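Local coordinates for protein acyl-coenzyme A oxidase acox-1.2 (Caenorhabditis elegans, PDB 5K3J) that catalyses the FAD-dependent first, desaturating step of peroxisomal beta-oxidation on CoA-linked ascaroside pheromone precursors with a five-carbon omega side chain, at residues A[27-35]-A[350-358]. Numbering follows the deposited sequence.
Sequences KMAAVIYGS and YAFIFTGFE
With CG1 anti to its carbonyl carbon (chi1 -70°) and CD1 extended beyond it, Ile32 brings its longer branch against Tyr350, while Met28, its CG anti to the backbone N and the chain then bent, curls its sulfur to the same ring. This is helix-helix packing in the acyl-CoA oxidase fold: the short N-terminal helix 25-32 meets helix 343-363 of the C-alpha1 region, the local axes 49° apart. These axes come no closer than 11.7 Å, a spacing wide enough for aromatic rings to fill the interface.

Ile32 CG1 and CD1 each lie 3.7 Å from Tyr350 CE2. Met28 SD stands 5.0 Å from the Tyr350 ring centroid in a Met-aromatic contact, where a flexible, polarisable thioether suits an oblique approach to the ring. Tyrosine serves here because its ring carbons are apolar while its buried OH hydrogen-bonds to Leu604 O; Phe608 also meets the ring. One turn beyond Tyr350, Phe354 meets the beta-branched Val31, whose CG1 lies 3.8 Å from Phe354 CZ, and Ile353 CG2 packs on Ile32 O.

Phe357 reaches across to the end of helix 25-32, where Gly34 adopts positive phi. A CB on Gly34 would be jammed against the carbonyl O of Tyr33, which makes glycine the fitting residue. An alanine in place of Phe357 would probably open a gap beside the helix end and strip Ile32 O and the Tyr33-Gly34 peptide of their aromatic neighbour. On the far side of helix 343-363, Phe352 packs against helix 379-405. Glu299, important for substrate specificity, has its side chain about 8 Å from that of Ile353, but the contact itself is structural packing. No hydrogen bond joins the two segments; instead, Ile32 O faces the edge of the Phe357 ring, near its plane, at CE2.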
loop_
_atom_site.group_PDB
_atom_site.type_symbol
_atom_site.label_atom_id
_atom_site.label_comp_id
_atom_site.label_asym_id
_atom_site.label_seq_id
_atom_site.Cartn_x
_atom_site.Cartn_y
_atom_site.Cartn_z
ATOM N N LYS A 27 23.938 -15.516 17.402
ATOM C CA LYS A 27 23.278 -15.430 18.697
ATOM C C LYS A 27 21.947 -14.707 18.575
ATOM O O LYS A 27 20.957 -15.106 19.190
ATOM C CB LYS A 27 24.167 -14.717 19.714
ATOM C CG LYS A 27 24.965 -15.657 20.601
ATOM C CD LYS A 27 26.027 -16.405 19.812
ATOM C CE LYS A 27 26.809 -17.351 20.707
ATOM N NZ LYS A 27 27.444 -16.624 21.840
ATOM N N MET A 28 21.927 -13.637 17.786
ATOM C CA MET A 28 20.697 -12.886 17.571
ATOM C C MET A 28 19.667 -13.733 16.832
ATOM O O MET A 28 18.476 -13.688 17.141
ATOM C CB MET A 28 20.969 -11.602 16.792
ATOM C CG MET A 28 19.710 -10.801 16.506
ATOM S SD MET A 28 19.003 -10.022 17.967
ATOM C CE MET A 28 20.039 -8.571 18.094
ATOM N N ALA A 29 20.136 -14.507 15.859
ATOM C CA ALA A 29 19.267 -15.394 15.094
ATOM C C ALA A 29 18.554 -16.364 16.026
ATOM O O ALA A 29 17.353 -16.605 15.885
ATOM C CB ALA A 29 20.059 -16.149 14.048
ATOM N N ALA A 30 19.307 -16.914 16.978
ATOM C CA ALA A 30 18.774 -17.857 17.954
ATOM C C ALA A 30 17.639 -17.244 18.761
ATOM O O ALA A 30 16.648 -17.905 19.076
ATOM C CB ALA A 30 19.885 -18.332 18.877
ATOM N N VAL A 31 17.796 -15.969 19.091
ATOM C CA VAL A 31 16.777 -15.235 19.824
ATOM C C VAL A 31 15.538 -15.029 18.961
ATOM O O VAL A 31 14.418 -15.318 19.383
ATOM C CB VAL A 31 17.302 -13.866 20.291
ATOM C CG1 VAL A 31 16.198 -13.062 20.959
ATOM C CG2 VAL A 31 18.487 -14.047 21.226
ATOM N N ILE A 32 15.757 -14.526 17.749
ATOM C CA ILE A 32 14.683 -14.263 16.796
ATOM C C ILE A 32 13.816 -15.495 16.551
ATOM O O ILE A 32 12.588 -15.411 16.534
ATOM C CB ILE A 32 15.249 -13.769 15.447
ATOM C CG1 ILE A 32 15.829 -12.360 15.601
ATOM C CG2 ILE A 32 14.174 -13.794 14.365
ATOM C CD1 ILE A 32 16.605 -11.879 14.399
ATOM N N TYR A 33 14.459 -16.644 16.384
ATOM C CA TYR A 33 13.739 -17.855 16.015
ATOM C C TYR A 33 13.385 -18.733 17.212
ATOM O O TYR A 33 12.822 -19.816 17.048
ATOM C CB TYR A 33 14.553 -18.645 14.993
ATOM C CG TYR A 33 14.636 -17.939 13.663
ATOM C CD1 TYR A 33 13.507 -17.796 12.869
ATOM C CD2 TYR A 33 15.834 -17.404 13.206
ATOM C CE1 TYR A 33 13.566 -17.149 11.657
ATOM C CE2 TYR A 33 15.905 -16.751 11.992
ATOM C CZ TYR A 33 14.768 -16.632 11.221
ATOM O OH TYR A 33 14.827 -15.981 10.010
ATOM N N GLY A 34 13.712 -18.261 18.412
ATOM C CA GLY A 34 13.252 -18.892 19.638
ATOM C C GLY A 34 14.176 -19.920 20.261
ATOM O O GLY A 34 14.026 -20.264 21.436
ATOM N N SER A 35 15.129 -20.421 19.483
ATOM C CA SER A 35 16.068 -21.410 19.996
ATOM C C SER A 35 17.301 -21.530 19.117
ATOM O O SER A 35 17.222 -21.401 17.895
ATOM C CB SER A 35 15.395 -22.778 20.122
ATOM O OG SER A 35 15.085 -23.311 18.850
ATOM N N TYR A 350 11.027 -6.773 15.431
ATOM C CA TYR A 350 11.457 -7.515 16.609
ATOM C C TYR A 350 10.336 -7.604 17.637
ATOM O O TYR A 350 10.055 -8.678 18.167
ATOM C CB TYR A 350 12.692 -6.863 17.238
ATOM C CG TYR A 350 13.990 -7.199 16.539
ATOM C CD1 TYR A 350 14.539 -6.338 15.602
ATOM C CD2 TYR A 350 14.665 -8.378 16.819
ATOM C CE1 TYR A 350 15.724 -6.638 14.960
ATOM C CE2 TYR A 350 15.852 -8.692 16.183
ATOM C CZ TYR A 350 16.378 -7.815 15.254
ATOM O OH TYR A 350 17.558 -8.118 14.616
ATOM N N ALA A 351 9.697 -6.469 17.908
ATOM C CA ALA A 351 8.648 -6.396 18.918
ATOM C C ALA A 351 7.474 -7.305 18.570
ATOM O O ALA A 351 6.927 -7.983 19.441
ATOM C CB ALA A 351 8.171 -4.962 19.088
ATOM N N PHE A 352 7.094 -7.317 17.295
ATOM C CA PHE A 352 5.975 -8.141 16.842
ATOM C C PHE A 352 6.287 -9.627 17.000
ATOM O O PHE A 352 5.450 -10.402 17.462
ATOM C CB PHE A 352 5.622 -7.851 15.376
ATOM C CG PHE A 352 5.092 -6.464 15.130
ATOM C CD1 PHE A 352 4.729 -5.645 16.185
ATOM C CD2 PHE A 352 4.953 -5.984 13.837
ATOM C CE1 PHE A 352 4.247 -4.374 15.958
ATOM C CE2 PHE A 352 4.471 -4.714 13.605
ATOM C CZ PHE A 352 4.118 -3.908 14.667
ATOM N N ILE A 353 7.498 -10.013 16.607
ATOM C CA ILE A 353 7.914 -11.414 16.614
ATOM C C ILE A 353 7.929 -11.993 18.027
ATOM O O ILE A 353 7.471 -13.116 18.251
ATOM C CB ILE A 353 9.304 -11.575 15.961
ATOM C CG1 ILE A 353 9.179 -11.458 14.441
ATOM C CG2 ILE A 353 9.940 -12.910 16.332
ATOM C CD1 ILE A 353 10.503 -11.320 13.728
ATOM N N PHE A 354 8.438 -11.217 18.979
ATOM C CA PHE A 354 8.461 -11.642 20.377
ATOM C C PHE A 354 7.048 -11.689 20.938
ATOM O O PHE A 354 6.717 -12.549 21.754
ATOM C CB PHE A 354 9.335 -10.705 21.211
ATOM C CG PHE A 354 10.770 -10.671 20.771
ATOM C CD1 PHE A 354 11.377 -11.808 20.272
ATOM C CD2 PHE A 354 11.509 -9.500 20.846
ATOM C CE1 PHE A 354 12.689 -11.785 19.861
ATOM C CE2 PHE A 354 12.826 -9.470 20.435
ATOM C CZ PHE A 354 13.416 -10.616 19.941
ATOM N N THR A 355 6.220 -10.750 20.494
ATOM C CA THR A 355 4.806 -10.751 20.834
ATOM C C THR A 355 4.145 -11.979 20.218
ATOM O O THR A 355 3.203 -12.543 20.777
ATOM C CB THR A 355 4.113 -9.461 20.341
ATOM O OG1 THR A 355 4.786 -8.318 20.884
ATOM C CG2 THR A 355 2.652 -9.426 20.761
ATOM N N GLY A 356 4.660 -12.393 19.063
ATOM C CA GLY A 356 4.160 -13.564 18.370
ATOM C C GLY A 356 4.462 -14.863 19.097
ATOM O O GLY A 356 3.629 -15.769 19.116
ATOM N N PHE A 357 5.649 -14.955 19.695
ATOM C CA PHE A 357 6.044 -16.154 20.435
ATOM C C PHE A 357 5.109 -16.442 21.602
ATOM O O PHE A 357 4.783 -17.599 21.868
ATOM C CB PHE A 357 7.481 -16.034 20.959
ATOM C CG PHE A 357 8.523 -16.475 19.975
ATOM C CD1 PHE A 357 8.546 -17.780 19.520
ATOM C CD2 PHE A 357 9.482 -15.594 19.515
ATOM C CE1 PHE A 357 9.493 -18.194 18.618
ATOM C CE2 PHE A 357 10.433 -16.009 18.612
ATOM C CZ PHE A 357 10.438 -17.306 18.164
ATOM N N GLU A 358 4.683 -15.394 22.298
ATOM C CA GLU A 358 3.789 -15.559 23.438
ATOM C C GLU A 358 2.417 -16.078 23.011
ATOM O O GLU A 358 1.920 -17.053 23.572
ATOM C CB GLU A 358 3.635 -14.241 24.199
ATOM C CG GLU A 358 4.885 -13.781 24.927
ATOM C CD GLU A 358 4.598 -12.669 25.920
ATOM O OE1 GLU A 358 3.406 -12.380 26.161
ATOM O OE2 GLU A 358 5.562 -12.083 26.456
#